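Local coordinates for protein fimbrin (Schizosaccharomyces pombe, PDB 1RT8) that binds and crosslinks actin filaments and works with the actin structures that set up cell polarity, also serving cytokinesis, mating and spore formation, at residues Y172-A177 with R181-F186; R168-H173 with A253-L258. All coordinates share one frame; numbering follows the deposited sequence.

Contact 1 (Y172-A177 with R181-F186)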
loop_
_atom_site.group_PDB
_atom_site.type_symbol
_atom_site.label_atom_id
_atom_site.label_comp_id
_atom_site.label_asym_id
_atom_site.label_seq_id
_atom_site.Cartn_x
_atom_site.Cartn_y
_atom_site.Cartn_z
ATOM N N TYR A 172 20.457 -5.366 15.680
ATOM C CA TYR A 172 21.023 -6.705 15.744
ATOM C C TYR A 172 22.533 -6.601 15.529
ATOM O O TYR A 172 23.312 -7.281 16.193
ATOM C CB TYR A 172 20.410 -7.591 14.659
ATOM C CG TYR A 172 21.171 -8.877 14.420
ATOM C CD1 TYR A 172 21.054 -9.960 15.297
ATOM C CD2 TYR A 172 22.011 -9.011 13.313
ATOM C CE1 TYR A 172 21.758 -11.148 15.073
ATOM C CE2 TYR A 172 22.717 -10.187 13.081
ATOM C CZ TYR A 172 22.586 -11.252 13.959
ATOM O OH TYR A 172 23.279 -12.417 13.711
ATOM N N HIS A 173 22.942 -5.738 14.603
ATOM C CA HIS A 173 24.357 -5.553 14.310
ATOM C C HIS A 173 25.101 -4.721 15.358
ATOM O O HIS A 173 26.207 -5.078 15.759
ATOM C CB HIS A 173 24.526 -4.925 12.930
ATOM C CG HIS A 173 24.217 -5.861 11.807
ATOM N ND1 HIS A 173 24.964 -6.991 11.557
ATOM C CD2 HIS A 173 23.219 -5.856 10.893
ATOM C CE1 HIS A 173 24.438 -7.644 10.536
ATOM N NE2 HIS A 173 23.378 -6.976 10.115
ATOM N N LEU A 174 24.511 -3.612 15.799
ATOM C CA LEU A 174 25.168 -2.790 16.809
ATOM C C LEU A 174 25.415 -3.643 18.046
ATOM O O LEU A 174 26.442 -3.508 18.714
ATOM C CB LEU A 174 24.303 -1.591 17.187
ATOM C CG LEU A 174 24.091 -0.561 16.079
ATOM C CD1 LEU A 174 23.253 0.588 16.618
ATOM C CD2 LEU A 174 25.443 -0.058 15.570
ATOM N N LYS A 175 24.475 -4.535 18.345
ATOM C CA LYS A 175 24.623 -5.396 19.505
ATOM C C LYS A 175 25.767 -6.373 19.275
ATOM O O LYS A 175 26.534 -6.663 20.193
ATOM C CB LYS A 175 23.335 -6.168 19.787
ATOM C CG LYS A 175 23.444 -7.050 21.025
ATOM C CD LYS A 175 22.167 -7.826 21.287
ATOM C CE LYS A 175 22.333 -8.741 22.496
ATOM N NZ LYS A 175 21.073 -9.470 22.811
ATOM N N ALA A 176 25.883 -6.866 18.046
ATOM C CA ALA A 176 26.944 -7.806 17.703
ATOM C C ALA A 176 28.288 -7.101 17.748
ATOM O O ALA A 176 29.307 -7.711 18.074
ATOM C CB ALA A 176 26.716 -8.383 16.318
ATOM N N ALA A 177 28.287 -5.814 17.414
ATOM C CA ALA A 177 29.514 -5.028 17.419
ATOM C C ALA A 177 29.850 -4.561 18.836
ATOM O O ALA A 177 30.761 -3.757 19.036
ATOM C CB ALA A 177 29.364 -3.826 16.490
ATOM N N ARG A 181 25.397 1.852 22.074
ATOM C CA ARG A 181 24.286 2.627 21.546
ATOM C C ARG A 181 23.265 1.779 20.818
ATOM O O ARG A 181 23.587 0.756 20.226
ATOM C CB ARG A 181 24.793 3.735 20.622
ATOM C CG ARG A 181 25.570 4.791 21.369
ATOM C CD ARG A 181 25.935 5.954 20.499
ATOM N NE ARG A 181 24.767 6.691 20.023
ATOM C CZ ARG A 181 24.850 7.781 19.272
ATOM N NH1 ARG A 181 26.047 8.247 18.926
ATOM N NH2 ARG A 181 23.750 8.395 18.856
ATOM N N THR A 182 22.018 2.214 20.876
ATOM C CA THR A 182 20.957 1.492 20.216
ATOM C C THR A 182 20.210 2.496 19.352
ATOM O O THR A 182 20.289 3.704 19.589
ATOM C CB THR A 182 20.028 0.845 21.266
ATOM O OG1 THR A 182 19.500 -0.376 20.740
ATOM C CG2 THR A 182 18.895 1.793 21.651
ATOM N N VAL A 183 19.511 1.997 18.339
ATOM C CA VAL A 183 18.757 2.849 17.426
ATOM C C VAL A 183 17.251 2.621 17.556
ATOM O O VAL A 183 16.792 1.482 17.565
ATOM C CB VAL A 183 19.187 2.586 15.955
ATOM C CG1 VAL A 183 18.137 3.102 14.989
ATOM C CG2 VAL A 183 20.523 3.264 15.678
ATOM N N SER A 184 16.484 3.705 17.653
ATOM C CA SER A 184 15.034 3.576 17.763
ATOM C C SER A 184 14.312 4.482 16.767
ATOM O O SER A 184 13.085 4.558 16.757
ATOM C CB SER A 184 14.568 3.881 19.195
ATOM O OG SER A 184 14.715 5.252 19.506
ATOM N N ASN A 185 15.088 5.160 15.932
ATOM C CA ASN A 185 14.554 6.040 14.904
ATOM C C ASN A 185 15.632 6.294 13.860
ATOM O O ASN A 185 16.762 5.817 13.992
ATOM C CB ASN A 185 14.082 7.376 15.504
ATOM C CG ASN A 185 15.177 8.114 16.271
ATOM O OD1 ASN A 185 16.224 8.466 15.721
ATOM N ND2 ASN A 185 14.927 8.361 17.554
ATOM N N PHE A 186 15.281 7.042 12.820
ATOM C CA PHE A 186 16.229 7.351 11.771
ATOM C C PHE A 186 16.448 8.849 11.678
ATOM O O PHE A 186 16.583 9.403 10.587
ATOM C CB PHE A 186 15.742 6.805 10.430
ATOM C CG PHE A 186 15.563 5.324 10.418
ATOM C CD1 PHE A 186 14.437 4.742 10.988
ATOM C CD2 PHE A 186 16.527 4.504 9.852
ATOM C CE1 PHE A 186 14.277 3.366 10.992
ATOM C CE2 PHE A 186 16.376 3.127 9.852
ATOM C CZ PHE A 186 15.249 2.556 10.422
#
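The carbonyl oxygen of R181 sits against the end of L174, with L174 CD1 3.6 Å from R181 O and its CB a little farther from the same atom. L174 belongs to the last turn of helix 162-176, and the chain has come back past it after only a few residues. The guanidinium of R181 leads away from the helix and makes salt bridges through NH1 to D192 and E194, so this residue gives the leucine its backbone and little else. The CA atoms come closest at T182, whose CA is 6.9 Å from that of L174. The hydroxyl of T182 bonds to N171, on the same helix, and its CA is 4.4 Å from L174 CD1. V183 then supplies the apolar partner: its CG2 lies 3.9 Å from L174 CD1, the two side chains crossing at about a right angle. It is this branch, beside the backbone N, that faces L174, not CG1. Farther on, F186 turns to helix 248-261 and packs on L252. Both 172-177 and 181-186 belong to the second calponin-homology domain, within the first actin-binding region, and the contact joins the C-terminal end of one helix to the loop that follows it. It is mainly one leucine methyl against a carbonyl oxygen and a valine methyl, van der Waals packing without directional bonds.

Contact 2 (R168-H173 with A253-L258)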
loop_
_atom_site.group_PDB
_atom_site.type_symbol
_atom_site.label_atom_id
_atom_site.label_comp_id
_atom_site.label_asym_id
_atom_site.label_seq_id
_atom_site.Cartn_x
_atom_site.Cartn_y
_atom_site.Cartn_z
ATOM N N ARG A 168 15.182 -3.348 14.008
ATOM C CA ARG A 168 15.600 -4.592 14.645
ATOM C C ARG A 168 16.915 -5.055 14.008
ATOM O O ARG A 168 17.829 -5.518 14.689
ATOM C CB ARG A 168 14.530 -5.677 14.458
ATOM C CG ARG A 168 13.154 -5.326 15.018
ATOM C CD ARG A 168 12.235 -6.575 15.049
ATOM N NE ARG A 168 10.901 -6.275 15.575
ATOM C CZ ARG A 168 9.887 -7.138 15.614
ATOM N NH1 ARG A 168 10.037 -8.372 15.158
ATOM N NH2 ARG A 168 8.711 -6.763 16.114
ATOM N N TRP A 169 16.995 -4.925 12.690
ATOM C CA TRP A 169 18.183 -5.318 11.934
ATOM C C TRP A 169 19.392 -4.476 12.347
ATOM O O TRP A 169 20.430 -5.005 12.745
ATOM C CB TRP A 169 17.921 -5.130 10.441
ATOM C CG TRP A 169 19.104 -5.400 9.565
ATOM C CD1 TRP A 169 19.612 -6.624 9.219
ATOM C CD2 TRP A 169 19.915 -4.425 8.894
ATOM N NE1 TRP A 169 20.682 -6.468 8.371
ATOM C CE2 TRP A 169 20.890 -5.130 8.154
ATOM C CE3 TRP A 169 19.911 -3.023 8.848
ATOM C CZ2 TRP A 169 21.853 -4.481 7.376
ATOM C CZ3 TRP A 169 20.871 -2.376 8.074
ATOM C CH2 TRP A 169 21.828 -3.108 7.348
ATOM N N PHE A 170 19.242 -3.161 12.229
ATOM C CA PHE A 170 20.289 -2.213 12.584
ATOM C C PHE A 170 20.812 -2.561 13.979
ATOM O O PHE A 170 22.017 -2.724 14.175
ATOM C CB PHE A 170 19.698 -0.790 12.553
ATOM C CG PHE A 170 20.722 0.312 12.505
ATOM C CD1 PHE A 170 20.436 1.500 11.836
ATOM C CD2 PHE A 170 21.955 0.182 13.132
ATOM C CE1 PHE A 170 21.358 2.537 11.787
ATOM C CE2 PHE A 170 22.886 1.215 13.093
ATOM C CZ PHE A 170 22.588 2.396 12.419
ATOM N N ASN A 171 19.900 -2.704 14.939
ATOM C CA ASN A 171 20.291 -3.024 16.308
ATOM C C ASN A 171 20.916 -4.403 16.469
ATOM O O ASN A 171 21.797 -4.594 17.303
ATOM C CB ASN A 171 19.102 -2.880 17.255
ATOM C CG ASN A 171 18.744 -1.437 17.506
ATOM O OD1 ASN A 171 19.611 -0.618 17.830
ATOM N ND2 ASN A 171 17.466 -1.109 17.364
ATOM N N TYR A 172 20.457 -5.366 15.680
ATOM C CA TYR A 172 21.023 -6.705 15.744
ATOM C C TYR A 172 22.533 -6.601 15.529
ATOM O O TYR A 172 23.312 -7.281 16.193
ATOM C CB TYR A 172 20.410 -7.591 14.659
ATOM C CG TYR A 172 21.171 -8.877 14.420
ATOM C CD1 TYR A 172 21.054 -9.960 15.297
ATOM C CD2 TYR A 172 22.011 -9.011 13.313
ATOM C CE1 TYR A 172 21.758 -11.148 15.073
ATOM C CE2 TYR A 172 22.717 -10.187 13.081
ATOM C CZ TYR A 172 22.586 -11.252 13.959
ATOM O OH TYR A 172 23.279 -12.417 13.711
ATOM N N HIS A 173 22.942 -5.738 14.603
ATOM C CA HIS A 173 24.357 -5.553 14.310
ATOM C C HIS A 173 25.101 -4.721 15.358
ATOM O O HIS A 173 26.207 -5.078 15.759
ATOM C CB HIS A 173 24.526 -4.925 12.930
ATOM C CG HIS A 173 24.217 -5.861 11.807
ATOM N ND1 HIS A 173 24.964 -6.991 11.557
ATOM C CD2 HIS A 173 23.219 -5.856 10.893
ATOM C CE1 HIS A 173 24.438 -7.644 10.536
ATOM N NE2 HIS A 173 23.378 -6.976 10.115
ATOM N N ALA A 253 15.666 5.712 3.872
ATOM C CA ALA A 253 15.947 5.191 2.539
ATOM C C ALA A 253 17.379 4.661 2.472
ATOM O O ALA A 253 17.629 3.576 1.936
ATOM C CB ALA A 253 15.719 6.281 1.493
ATOM N N PHE A 254 18.310 5.434 3.019
ATOM C CA PHE A 254 19.718 5.056 3.067
ATOM C C PHE A 254 19.834 3.679 3.724
ATOM O O PHE A 254 20.397 2.752 3.141
ATOM C CB PHE A 254 20.494 6.091 3.888
ATOM C CG PHE A 254 21.923 5.716 4.166
ATOM C CD1 PHE A 254 22.891 5.808 3.169
ATOM C CD2 PHE A 254 22.307 5.295 5.436
ATOM C CE1 PHE A 254 24.230 5.490 3.437
ATOM C CE2 PHE A 254 23.637 4.975 5.716
ATOM C CZ PHE A 254 24.602 5.075 4.711
ATOM N N VAL A 255 19.292 3.545 4.935
ATOM C CA VAL A 255 19.341 2.279 5.662
ATOM C C VAL A 255 18.666 1.134 4.901
ATOM O O VAL A 255 19.122 -0.007 4.946
ATOM C CB VAL A 255 18.669 2.395 7.053
ATOM C CG1 VAL A 255 18.639 1.029 7.734
ATOM C CG2 VAL A 255 19.424 3.398 7.912
ATOM N N ALA A 256 17.573 1.436 4.216
ATOM C CA ALA A 256 16.853 0.414 3.468
ATOM C C ALA A 256 17.733 -0.193 2.379
ATOM O O ALA A 256 17.840 -1.415 2.260
ATOM C CB ALA A 256 15.585 1.007 2.852
ATOM N N HIS A 257 18.367 0.664 1.590
ATOM C CA HIS A 257 19.224 0.197 0.509
ATOM C C HIS A 257 20.417 -0.612 1.028
ATOM O O HIS A 257 20.814 -1.619 0.429
ATOM C CB HIS A 257 19.711 1.389 -0.317
ATOM C CG HIS A 257 20.575 1.002 -1.474
ATOM N ND1 HIS A 257 21.947 0.895 -1.378
ATOM C CD2 HIS A 257 20.259 0.654 -2.743
ATOM C CE1 HIS A 257 22.437 0.497 -2.538
ATOM N NE2 HIS A 257 21.435 0.342 -3.383
ATOM N N LEU A 258 20.983 -0.163 2.144
ATOM C CA LEU A 258 22.121 -0.836 2.748
ATOM C C LEU A 258 21.694 -2.237 3.157
ATOM O O LEU A 258 22.467 -3.192 3.064
ATOM C CB LEU A 258 22.595 -0.055 3.975
ATOM C CG LEU A 258 23.835 -0.575 4.698
ATOM C CD1 LEU A 258 25.027 -0.580 3.740
ATOM C CD2 LEU A 258 24.113 0.309 5.906
#
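W169 reaches across from helix 162-176 and brings the far end of its indole to V255 and L258 of helix 248-261. From the backbone its CB points toward that helix, and chi1 of 176° sets CG anti to the backbone N, which carries the ring system out into the space between the axes. On the five-membered side, NE1 gives its hydrogen to the carbonyl oxygen of P263, beyond the end of helix 248-261, so the buried polar atom of the indole is satisfied there. H173, one turn along, lays CD2 3.6 Å above one indole face, offset toward the rim, and W169 NE1 in turn lies in the plane of the imidazole at its edge; H173 NE2 bonds to the same P263 oxygen. That shared acceptor ties both rings to the segment after the second helix. This is the helical core of a calponin-homology domain, the second of four in the crosslinking core, and the axes of 168-173 and 253-258 come within 11.5 Å at an angle of 69°. Out on the six-membered ring, CZ3 comes 4.1 Å from V255 CG1, approaching obliquely as the two side chains run past one another from opposing helices. The tip atom, CH2, ends 4.2 Å from L258 CG, with the leucine at the edge of the indole near its plane and the two side chains at about a right angle. The other branch of V255, CG2, stands 4.4 Å from F170 CE1, likewise oblique to the ring. L199 and L200 of helix 194-203 also pack on L258, and Y196 on V255.

Both contacts draw on helix 162-176, where their ranges overlap at 172-173; L174 of contact 1 and F170 of contact 2, a turn apart, are both met by V183. Contact 2 is wholly buried, joining that helix to one far along the chain by aromatic and aliphatic packing. Contact 1 is only partly buried and local, a helix end against the segment that follows it, with a backbone carbonyl in the packing. Their centres lie 9 Å apart and they touch directly: N171, from 168-173, probably accepts a hydrogen bond from V183 N, a polar element that neither interface has across its own segments. Elsewhere F186 of 181-186 packs on V255, carrying the surface segment into the core.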